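Long-range contacts in endoglucanase E (PDB 2WAO), which degrades plant cell-wall polysaccharide as an endo-1,4-beta-glucanase and, through the family 2 carbohydrate esterase domain described here, binds cello-oligosaccharide and probably removes acetyl groups: residues Ile11-Phe17 / Gly31-Leu36; Leu121-Phe127 / Leu166-Met172; Arg273-Thr277 / Tyr292-Phe296. Where two conformers were deposited one is given. Residue numbers count along the deposited sequence, not the author numbering.

Contact 1: Ile11-Phe17 / Gly31-Leu36. With FMT (formic acid), chain L.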
loop_
_atom_site.group_PDB
_atom_site.type_symbol
_atom_site.label_atom_id
_atom_site.label_comp_id
_atom_site.label_asym_id
_atom_site.label_seq_id
_atom_site.Cartn_x
_atom_site.Cartn_y
_atom_site.Cartn_z
ATOM N N ILE A 11 -13.785 -9.827 -13.914
ATOM C CA ILE A 11 -12.922 -9.808 -12.692
ATOM C C ILE A 11 -12.261 -8.430 -12.592
ATOM O O ILE A 11 -11.732 -7.914 -13.595
ATOM C CB ILE A 11 -11.838 -10.929 -12.743
ATOM C CG1 ILE A 11 -12.513 -12.326 -12.739
ATOM C CG2 ILE A 11 -10.832 -10.777 -11.557
ATOM C CD1 ILE A 11 -11.558 -13.472 -12.653
ATOM N N LEU A 12 -12.275 -7.836 -11.401
ATOM C CA LEU A 12 -11.570 -6.574 -11.203
ATOM C C LEU A 12 -10.186 -6.799 -10.644
ATOM O O LEU A 12 -10.019 -7.478 -9.620
ATOM C CB LEU A 12 -12.332 -5.674 -10.243
ATOM C CG LEU A 12 -13.718 -5.226 -10.659
ATOM C CD1 LEU A 12 -14.193 -4.223 -9.620
ATOM C CD2 LEU A 12 -13.711 -4.622 -12.102
ATOM N N TYR A 13 -9.198 -6.223 -11.308
ATOM C CA TYR A 13 -7.813 -6.403 -10.881
ATOM C C TYR A 13 -7.413 -5.031 -10.287
ATOM O O TYR A 13 -7.091 -4.100 -11.023
ATOM C CB TYR A 13 -6.947 -6.849 -12.064
ATOM C CG TYR A 13 -7.213 -8.290 -12.475
ATOM C CD1 TYR A 13 -6.616 -9.352 -11.793
ATOM C CD2 TYR A 13 -8.082 -8.595 -13.535
ATOM C CE1 TYR A 13 -6.880 -10.691 -12.140
ATOM C CE2 TYR A 13 -8.334 -9.942 -13.900
ATOM C CZ TYR A 13 -7.734 -10.971 -13.199
ATOM O OH TYR A 13 -7.975 -12.308 -13.549
ATOM N N ASN A 14 -7.487 -4.902 -8.959
ATOM C CA ASN A 14 -7.276 -3.640 -8.257
ATOM C C ASN A 14 -5.818 -3.454 -7.841
ATOM O O ASN A 14 -5.403 -3.993 -6.842
ATOM C CB ASN A 14 -8.124 -3.605 -6.986
ATOM C CG ASN A 14 -9.603 -3.585 -7.283
ATOM O OD1 ASN A 14 -10.025 -2.958 -8.266
ATOM N ND2 ASN A 14 -10.402 -4.277 -6.458
ATOM N N GLY A 15 -5.056 -2.702 -8.619
ATOM C CA GLY A 15 -3.643 -2.573 -8.382
ATOM C C GLY A 15 -2.935 -2.327 -9.700
ATOM O O GLY A 15 -3.582 -2.110 -10.776
ATOM N N ARG A 16 -1.622 -2.346 -9.619
ATOM C CA ARG A 16 -0.763 -2.367 -10.790
ATOM C C ARG A 16 -0.567 -3.800 -11.230
ATOM O O ARG A 16 0.143 -4.585 -10.574
ATOM C CB ARG A 16 0.595 -1.665 -10.540
ATOM C CG ARG A 16 0.445 -0.161 -10.243
ATOM C CD ARG A 16 1.822 0.441 -10.146
ATOM N NE ARG A 16 1.804 1.887 -9.908
ATOM C CZ ARG A 16 2.921 2.593 -9.884
ATOM N NH1 ARG A 16 4.074 1.965 -10.098
ATOM N NH2 ARG A 16 2.898 3.914 -9.653
ATOM N N PHE A 17 -1.246 -4.174 -12.308
ATOM C CA PHE A 17 -1.114 -5.544 -12.829
ATOM C C PHE A 17 -0.421 -5.531 -14.206
ATOM O O PHE A 17 -0.592 -4.576 -14.973
ATOM C CB PHE A 17 -2.482 -6.253 -12.905
ATOM C CG PHE A 17 -3.006 -6.745 -11.586
ATOM C CD1 PHE A 17 -2.957 -8.106 -11.245
ATOM C CD2 PHE A 17 -3.613 -5.871 -10.702
ATOM C CE1 PHE A 17 -3.472 -8.571 -10.010
ATOM C CE2 PHE A 17 -4.104 -6.324 -9.452
ATOM C CZ PHE A 17 -4.066 -7.675 -9.127
ATOM N N GLY A 31 -1.084 -4.951 -1.163
ATOM C CA GLY A 31 -2.478 -4.554 -1.263
ATOM C C GLY A 31 -3.079 -4.776 -2.661
ATOM O O GLY A 31 -4.270 -4.482 -2.865
ATOM N N SER A 32 -2.275 -5.261 -3.619
ATOM C CA SER A 32 -2.847 -5.726 -4.918
ATOM C C SER A 32 -3.995 -6.662 -4.580
ATOM O O SER A 32 -3.835 -7.547 -3.705
ATOM C CB SER A 32 -1.830 -6.470 -5.775
ATOM O OG SER A 32 -0.737 -5.629 -6.116
ATOM N N ASN A 33 -5.134 -6.521 -5.268
ATOM C CA ASN A 33 -6.256 -7.395 -4.954
ATOM C C ASN A 33 -7.146 -7.659 -6.147
ATOM O O ASN A 33 -7.174 -6.858 -7.088
ATOM C CB ASN A 33 -7.079 -6.908 -3.735
ATOM C CG ASN A 33 -7.761 -5.598 -3.979
ATOM O OD1 ASN A 33 -8.938 -5.557 -4.402
ATOM N ND2 ASN A 33 -7.037 -4.502 -3.723
ATOM N N VAL A 34 -7.769 -8.836 -6.119
ATOM C CA VAL A 34 -8.625 -9.306 -7.201
ATOM C C VAL A 34 -10.027 -9.305 -6.597
ATOM O O VAL A 34 -10.244 -9.772 -5.471
ATOM C CB VAL A 34 -8.224 -10.755 -7.634
ATOM C CG1 VAL A 34 -9.121 -11.231 -8.741
ATOM C CG2 VAL A 34 -6.731 -10.790 -8.102
ATOM N N GLU A 35 -11.002 -8.775 -7.312
ATOM C CA GLU A 35 -12.328 -8.690 -6.744
ATOM C C GLU A 35 -13.371 -9.203 -7.767
ATOM O O GLU A 35 -13.299 -8.893 -8.956
ATOM C CB GLU A 35 -12.575 -7.249 -6.307
ATOM C CG GLU A 35 -13.964 -6.944 -5.887
ATOM C CD GLU A 35 -14.165 -5.455 -5.573
ATOM O OE1 GLU A 35 -13.318 -4.617 -6.005
ATOM O OE2 GLU A 35 -15.203 -5.127 -4.942
ATOM N N LEU A 36 -14.293 -10.022 -7.297
ATOM C CA LEU A 36 -15.270 -10.647 -8.213
ATOM C C LEU A 36 -16.535 -11.050 -7.467
ATOM O O LEU A 36 -16.529 -11.139 -6.253
ATOM C CB LEU A 36 -14.618 -11.851 -8.928
ATOM C CG LEU A 36 -14.113 -13.016 -8.036
ATOM C CD1 LEU A 36 -15.295 -13.870 -7.523
ATOM C CD2 LEU A 36 -13.143 -13.881 -8.817
HETATM C C FMT L . -8.248 -0.390 -9.784
HETATM O O1 FMT L . -7.015 -0.491 -9.888
HETATM O O2 FMT L . -8.888 -0.284 -8.719
HETATM O O HOH W 1 -0.703 -2.966 -7.061
#
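Asn14 holds the densest polar knot: its ND2 donates to Asn33 OD1 at 2.8 Å and to Glu35 OE1 at 3.0 Å, while Glu35 OE2 is hydrogen-bonded to His88. In the hydrogen-bonded backbone pair Asn14/Asn33, Asn14 N reaches Asn33 O at 2.7 Å and Asn33 N reaches Asn14 O at 3.0 Å; Leu12 and Glu35 repeat the pattern, with Leu12 N to Glu35 O at 2.9 Å and Glu35 N to Leu12 O at 2.8 Å. One water accepts from Arg16 N and donates to Ser32 OG, which also hydrogen-bonds Trp29 O. Gly15 N donates to O1 of a formic acid, probably from the crystallisation liquor, at 3.2 Å. The face opposite Asn14 is apolar: Ile11 CG2 presses on Val34 CG1 at 3.3 Å, and Val34 CG2 lies 4.0 Å from Tyr13 CD1 and 4.2 Å from Phe17 CZ. Strand 12-14 borders strand 33-40 antiparallel in the N-terminal beta domain; strand 85-93 pairs with 33-40 too, and Phe104 and Phe107 of strand 102-108 pack on Val34.

Contact 2: Leu121-Phe127 / Leu166-Met172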
loop_
_atom_site.group_PDB
_atom_site.type_symbol
_atom_site.label_atom_id
_atom_site.label_comp_id
_atom_site.label_asym_id
_atom_site.label_seq_id
_atom_site.Cartn_x
_atom_site.Cartn_y
_atom_site.Cartn_z
ATOM N N LEU A 121 -14.582 1.481 -8.342
ATOM C CA LEU A 121 -14.819 2.673 -7.530
ATOM C C LEU A 121 -14.348 3.913 -8.288
ATOM O O LEU A 121 -13.284 3.903 -8.906
ATOM C CB LEU A 121 -14.093 2.565 -6.189
ATOM C CG LEU A 121 -14.542 1.406 -5.301
ATOM C CD1 LEU A 121 -13.715 1.316 -4.008
ATOM C CD2 LEU A 121 -15.996 1.622 -4.981
ATOM N N GLU A 122 -15.137 4.981 -8.223
ATOM C CA GLU A 122 -14.760 6.239 -8.859
ATOM C C GLU A 122 -13.628 6.970 -8.114
ATOM O O GLU A 122 -12.778 7.600 -8.743
ATOM C CB GLU A 122 -15.995 7.142 -8.950
ATOM C CG GLU A 122 -17.108 6.508 -9.790
ATOM C CD GLU A 122 -16.866 6.625 -11.299
ATOM O OE1 GLU A 122 -16.057 7.507 -11.721
ATOM O OE2 GLU A 122 -17.505 5.848 -12.069
ATOM N N ARG A 123 -13.626 6.854 -6.788
ATOM C CA ARG A 123 -12.611 7.502 -5.943
ATOM C C ARG A 123 -11.396 6.618 -5.947
ATOM O O ARG A 123 -11.497 5.373 -5.788
ATOM C CB ARG A 123 -13.124 7.680 -4.512
ATOM C CG ARG A 123 -14.357 8.604 -4.453
ATOM C CD ARG A 123 -14.893 8.606 -3.087
ATOM N NE ARG A 123 -15.905 9.658 -2.900
ATOM C CZ ARG A 123 -16.554 9.845 -1.752
ATOM N NH1 ARG A 123 -16.322 9.054 -0.718
ATOM N NH2 ARG A 123 -17.450 10.827 -1.633
ATOM N N LYS A 124 -10.249 7.251 -6.154
ATOM C CA LYS A 124 -8.991 6.518 -6.340
ATOM C C LYS A 124 -7.871 7.256 -5.600
ATOM O O LYS A 124 -7.725 8.494 -5.712
ATOM C CB LYS A 124 -8.608 6.432 -7.808
ATOM C CG LYS A 124 -9.552 5.603 -8.673
ATOM C CD LYS A 124 -9.154 5.809 -10.131
ATOM C CE LYS A 124 -9.847 4.822 -11.051
ATOM N NZ LYS A 124 -11.259 5.250 -11.173
ATOM N N ILE A 125 -7.043 6.483 -4.909
ATOM C CA ILE A 125 -5.911 7.045 -4.124
ATOM C C ILE A 125 -4.657 6.253 -4.522
ATOM O O ILE A 125 -4.750 5.040 -4.784
ATOM C CB ILE A 125 -6.155 6.887 -2.617
ATOM C CG1 ILE A 125 -7.547 7.381 -2.234
ATOM C CG2 ILE A 125 -5.058 7.608 -1.807
ATOM C CD1 ILE A 125 -7.901 7.155 -0.757
ATOM N N GLU A 126 -3.510 6.920 -4.632
ATOM C CA GLU A 126 -2.226 6.209 -4.710
ATOM C C GLU A 126 -1.454 6.607 -3.453
ATOM O O GLU A 126 -1.324 7.801 -3.133
ATOM C CB GLU A 126 -1.435 6.607 -5.941
ATOM C CG GLU A 126 -0.078 5.891 -6.075
ATOM C CD GLU A 126 0.556 6.163 -7.418
ATOM O OE1 GLU A 126 0.841 7.328 -7.699
ATOM O OE2 GLU A 126 0.796 5.207 -8.191
ATOM N N PHE A 127 -0.884 5.596 -2.794
ATOM C CA PHE A 127 -0.032 5.813 -1.637
ATOM C C PHE A 127 1.383 5.526 -2.085
ATOM O O PHE A 127 1.633 4.534 -2.829
ATOM C CB PHE A 127 -0.410 4.812 -0.542
ATOM C CG PHE A 127 -1.713 5.126 0.119
ATOM C CD1 PHE A 127 -1.715 5.876 1.302
ATOM C CD2 PHE A 127 -2.924 4.687 -0.437
ATOM C CE1 PHE A 127 -2.925 6.227 1.918
ATOM C CE2 PHE A 127 -4.156 5.025 0.207
ATOM C CZ PHE A 127 -4.114 5.797 1.362
ATOM N N LEU A 166 -13.223 5.833 2.849
ATOM C CA LEU A 166 -13.627 6.768 1.784
ATOM C C LEU A 166 -14.335 6.150 0.592
ATOM O O LEU A 166 -14.677 6.866 -0.364
ATOM C CB LEU A 166 -12.410 7.560 1.274
ATOM C CG LEU A 166 -11.680 8.412 2.324
ATOM C CD1 LEU A 166 -10.299 8.804 1.813
ATOM C CD2 LEU A 166 -12.456 9.636 2.750
ATOM N N ASN A 167 -14.549 4.842 0.602
ATOM C CA ASN A 167 -15.106 4.126 -0.551
ATOM C C ASN A 167 -14.279 4.368 -1.835
ATOM O O ASN A 167 -14.816 4.577 -2.934
ATOM C CB ASN A 167 -16.576 4.512 -0.780
ATOM C CG ASN A 167 -17.296 3.520 -1.673
ATOM O OD1 ASN A 167 -17.089 2.323 -1.548
ATOM N ND2 ASN A 167 -18.148 4.016 -2.568
ATOM N N ALA A 168 -12.968 4.278 -1.656
ATOM C CA ALA A 168 -11.992 4.540 -2.697
ATOM C C ALA A 168 -11.145 3.305 -2.947
ATOM O O ALA A 168 -10.912 2.499 -2.051
ATOM C CB ALA A 168 -11.114 5.683 -2.271
ATOM N N SER A 169 -10.670 3.132 -4.157
ATOM C CA SER A 169 -9.652 2.089 -4.357
ATOM C C SER A 169 -8.276 2.686 -4.024
ATOM O O SER A 169 -8.110 3.920 -3.945
ATOM C CB SER A 169 -9.722 1.581 -5.796
ATOM O OG SER A 169 -9.439 2.633 -6.657
ATOM N N ALA A 170 -7.293 1.824 -3.790
ATOM C CA ALA A 170 -5.962 2.340 -3.443
ATOM C C ALA A 170 -4.899 1.481 -4.102
ATOM O O ALA A 170 -5.037 0.249 -4.151
ATOM C CB ALA A 170 -5.772 2.399 -1.939
ATOM N N ASN A 171 -3.897 2.141 -4.690
ATOM C CA ASN A 171 -2.668 1.473 -5.097
ATOM C C ASN A 171 -1.568 1.831 -4.054
ATOM O O ASN A 171 -1.364 3.008 -3.734
ATOM C CB ASN A 171 -2.269 1.807 -6.531
ATOM C CG ASN A 171 -3.234 1.215 -7.583
ATOM O OD1 ASN A 171 -4.190 0.458 -7.260
ATOM N ND2 ASN A 171 -2.992 1.557 -8.838
ATOM N N MET A 172 -0.897 0.807 -3.515
ATOM C CA MET A 172 0.082 1.007 -2.440
ATOM C C MET A 172 1.509 0.792 -2.941
ATOM O O MET A 172 2.034 -0.338 -2.945
ATOM C CB MET A 172 -0.230 0.131 -1.207
ATOM C CG MET A 172 -1.602 0.387 -0.571
ATOM S SD MET A 172 -2.134 -0.875 0.629
ATOM C CE MET A 172 -1.042 -0.610 2.050
HETATM O O HOH W 2 -11.070 2.191 -8.795
HETATM O O HOH W 3 -15.992 5.681 -5.268
#
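Between parallel strands 123-127 and 168-172, small residues of the second make hollows for large ones of the first. Ile125 CD1 sits in the notch formed by Ala168 CB (3.8 Å) and Leu166 CD1 (3.9 Å), and the ring of Phe127 turns an edge to Ala170, CE2 to CB 3.8 Å. Helices 313-331 and 158-165 close this side, both touching Phe127. Before the strand begins, Leu121 bends over the turn of its neighbour, its CD1 3.4 Å from Ala168 C. Asn167, with positive phi in a Schellman motif, follows the end of helix 158-165 and leads the chain into the sheet. Arg123 spans this turn, NH1 donating to Leu166 O at 2.8 Å, and makes a cation-pi contact with Trp333. The parallel ladder runs from Ser169 N to Arg123 O (2.9 Å) through to Phe127 N to Asn171 O (2.8 Å). Chemically the faces differ: Ile125, Phe127 and the alanines give an apolar floor suited to packing helices, as in alpha/beta SGNH hydrolases. On the polar face Tyr212 hydrogen-bonds Ser169, and buried Glu126, hydrogen-bonded by Tyr196, has its charge balanced by a salt bridge to Arg16, which suits this face to meeting the N-terminal domain.

Contact 3: Arg273-Thr277 / Tyr292-Phe296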
loop_
_atom_site.group_PDB
_atom_site.type_symbol
_atom_site.label_atom_id
_atom_site.label_comp_id
_atom_site.label_asym_id
_atom_site.label_seq_id
_atom_site.Cartn_x
_atom_site.Cartn_y
_atom_site.Cartn_z
ATOM N N ARG A 273 10.155 16.936 9.978
ATOM C CA ARG A 273 9.042 17.863 9.982
ATOM C C ARG A 273 9.437 19.204 9.360
ATOM O O ARG A 273 8.713 19.723 8.526
ATOM C CB ARG A 273 8.497 18.053 11.397
ATOM C CG ARG A 273 7.198 18.894 11.476
ATOM C CD ARG A 273 6.601 18.817 12.909
ATOM N NE ARG A 273 7.618 18.952 13.930
ATOM C CZ ARG A 273 7.804 18.156 14.981
ATOM N NH1 ARG A 273 7.006 17.128 15.255
ATOM N NH2 ARG A 273 8.803 18.434 15.786
ATOM N N SER A 274 10.572 19.759 9.785
ATOM C CA SER A 274 11.025 21.030 9.227
ATOM C C SER A 274 11.174 20.927 7.686
ATOM O O SER A 274 10.713 21.797 6.961
ATOM C CB SER A 274 12.377 21.420 9.868
ATOM O OG SER A 274 12.809 22.670 9.361
ATOM N N TYR A 275 11.825 19.870 7.216
ATOM C CA TYR A 275 12.135 19.748 5.771
ATOM C C TYR A 275 10.879 19.528 4.907
ATOM O O TYR A 275 10.700 20.231 3.894
ATOM C CB TYR A 275 13.162 18.643 5.495
ATOM C CG TYR A 275 14.513 18.817 6.140
ATOM C CD1 TYR A 275 14.866 19.991 6.829
ATOM C CD2 TYR A 275 15.436 17.775 6.085
ATOM C CE1 TYR A 275 16.127 20.098 7.450
ATOM C CE2 TYR A 275 16.675 17.875 6.710
ATOM C CZ TYR A 275 17.014 19.057 7.352
ATOM O OH TYR A 275 18.263 19.113 7.964
ATOM N N VAL A 276 10.001 18.598 5.323
ATOM C CA VAL A 276 8.754 18.297 4.582
ATOM C C VAL A 276 7.814 19.519 4.617
ATOM O O VAL A 276 7.168 19.824 3.610
ATOM C CB VAL A 276 8.089 17.000 5.079
ATOM C CG1 VAL A 276 6.720 16.702 4.361
ATOM C CG2 VAL A 276 9.095 15.777 4.905
ATOM N N THR A 277 7.718 20.240 5.752
ATOM C CA THR A 277 6.800 21.380 5.727
ATOM C C THR A 277 7.403 22.467 4.831
ATOM O O THR A 277 6.658 23.225 4.209
ATOM C CB THR A 277 6.486 21.959 7.144
ATOM O OG1 THR A 277 7.725 22.307 7.769
ATOM C CG2 THR A 277 5.707 20.949 8.022
ATOM N N TYR A 292 -0.433 19.409 0.394
ATOM C CA TYR A 292 -0.782 19.571 1.825
ATOM C C TYR A 292 0.160 18.811 2.712
ATOM O O TYR A 292 0.801 17.829 2.288
ATOM C CB TYR A 292 -2.177 19.045 2.102
ATOM C CG TYR A 292 -3.198 19.461 1.052
ATOM C CD1 TYR A 292 -3.624 20.797 0.943
ATOM C CD2 TYR A 292 -3.727 18.519 0.193
ATOM C CE1 TYR A 292 -4.609 21.173 -0.036
ATOM C CE2 TYR A 292 -4.696 18.870 -0.809
ATOM C CZ TYR A 292 -5.094 20.209 -0.906
ATOM O OH TYR A 292 -6.031 20.521 -1.866
ATOM N N PHE A 293 0.196 19.245 3.965
ATOM C CA PHE A 293 0.964 18.566 4.997
ATOM C C PHE A 293 0.095 17.838 6.048
ATOM O O PHE A 293 -0.940 18.374 6.508
ATOM C CB PHE A 293 1.886 19.565 5.712
ATOM C CG PHE A 293 2.715 18.930 6.785
ATOM C CD1 PHE A 293 3.762 18.060 6.447
ATOM C CD2 PHE A 293 2.444 19.185 8.146
ATOM C CE1 PHE A 293 4.546 17.450 7.411
ATOM C CE2 PHE A 293 3.224 18.573 9.136
ATOM C CZ PHE A 293 4.280 17.688 8.768
ATOM N N VAL A 294 0.528 16.641 6.435
ATOM C CA VAL A 294 -0.157 15.907 7.545
ATOM C C VAL A 294 0.883 15.310 8.464
ATOM O O VAL A 294 1.839 14.682 8.009
ATOM C CB VAL A 294 -1.099 14.762 7.044
ATOM C CG1 VAL A 294 -1.860 14.083 8.213
ATOM C CG2 VAL A 294 -2.030 15.236 5.908
ATOM N N GLU A 295 0.732 15.552 9.763
ATOM C CA GLU A 295 1.601 14.877 10.744
ATOM C C GLU A 295 0.819 13.878 11.597
ATOM O O GLU A 295 -0.205 14.240 12.229
ATOM C CB GLU A 295 2.338 15.870 11.639
ATOM C CG GLU A 295 3.272 15.098 12.607
ATOM C CD GLU A 295 4.204 16.000 13.446
ATOM O OE1 GLU A 295 4.194 17.251 13.217
ATOM O OE2 GLU A 295 4.951 15.415 14.293
ATOM N N PHE A 296 1.277 12.619 11.586
ATOM C CA PHE A 296 0.768 11.605 12.515
ATOM C C PHE A 296 1.597 11.705 13.775
ATOM O O PHE A 296 2.828 11.549 13.730
ATOM C CB PHE A 296 0.866 10.214 11.904
ATOM C CG PHE A 296 0.214 10.096 10.542
ATOM C CD1 PHE A 296 -1.179 10.094 10.424
ATOM C CD2 PHE A 296 0.998 9.912 9.395
ATOM C CE1 PHE A 296 -1.793 9.928 9.182
ATOM C CE2 PHE A 296 0.403 9.753 8.152
ATOM C CZ PHE A 296 -0.990 9.760 8.035
#
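Strand 292-295 alternates its side chains between two helical layers, and the alternation sets which residues can meet helix 266-285. Tyr292 is out of reach of 273-277; its side chain touches Lys330 of helix 313-331 and its hydroxyl is hydrogen-bonded to His255. Phe293 points toward Arg273-Thr277 and takes part in every apolar contact between the two segments. Thr277 sets CG2 almost squarely above the ring, 3.5 Å from the Phe293 centroid and 5° off the normal, a CH-pi interaction. Val276 meets the edge of the same ring, CG1 to Phe293 CE1 3.8 Å, and the aliphatic part of Arg273 comes up obliquely, with CG 4.2 Å from Phe293 CZ. Val280, one turn further along the helix, also touches the phenyl group. The helix and strand run nearly antiparallel, at 158° with axes 9.7 Å apart at closest approach, as in a beta-alpha-beta crossover: strand 255-260 leads into helix 266-285, which returns the chain to strand 291-295 at one border of the parallel sheet. Val294 turns back to the other layer and packs on Glu326 of helix 313-331. Glu295 faces the helix again and forms a salt bridge with Arg273, whose NH1 lies 2.8 Å from Glu295 OE2; NH2 of the arginine is paired with Asp270. Phe296, just past the strand, rests on Met319 and Arg322 of helix 313-331.

Overall arrangement
From the N terminus, contact 1 closes first, joining 11-17 to 31-36 across a short loop within the N-terminal beta domain. Contact 2 then closes a longer loop that includes helix 158-165 and pairs two strands at one border of the parallel sheet. Contact 3 comes last, packing a crossover helix on the strand at the opposite border. The three loops follow in series, neither nesting nor crossing. Contacts 1 and 2 touch, with Arg16 NH2 2.9 Å from Glu126 OE2 in a salt bridge that ties the beta domain to the hydrolase domain. Contacts 2 and 3 share the sheet without touching, their centres 22 Å apart.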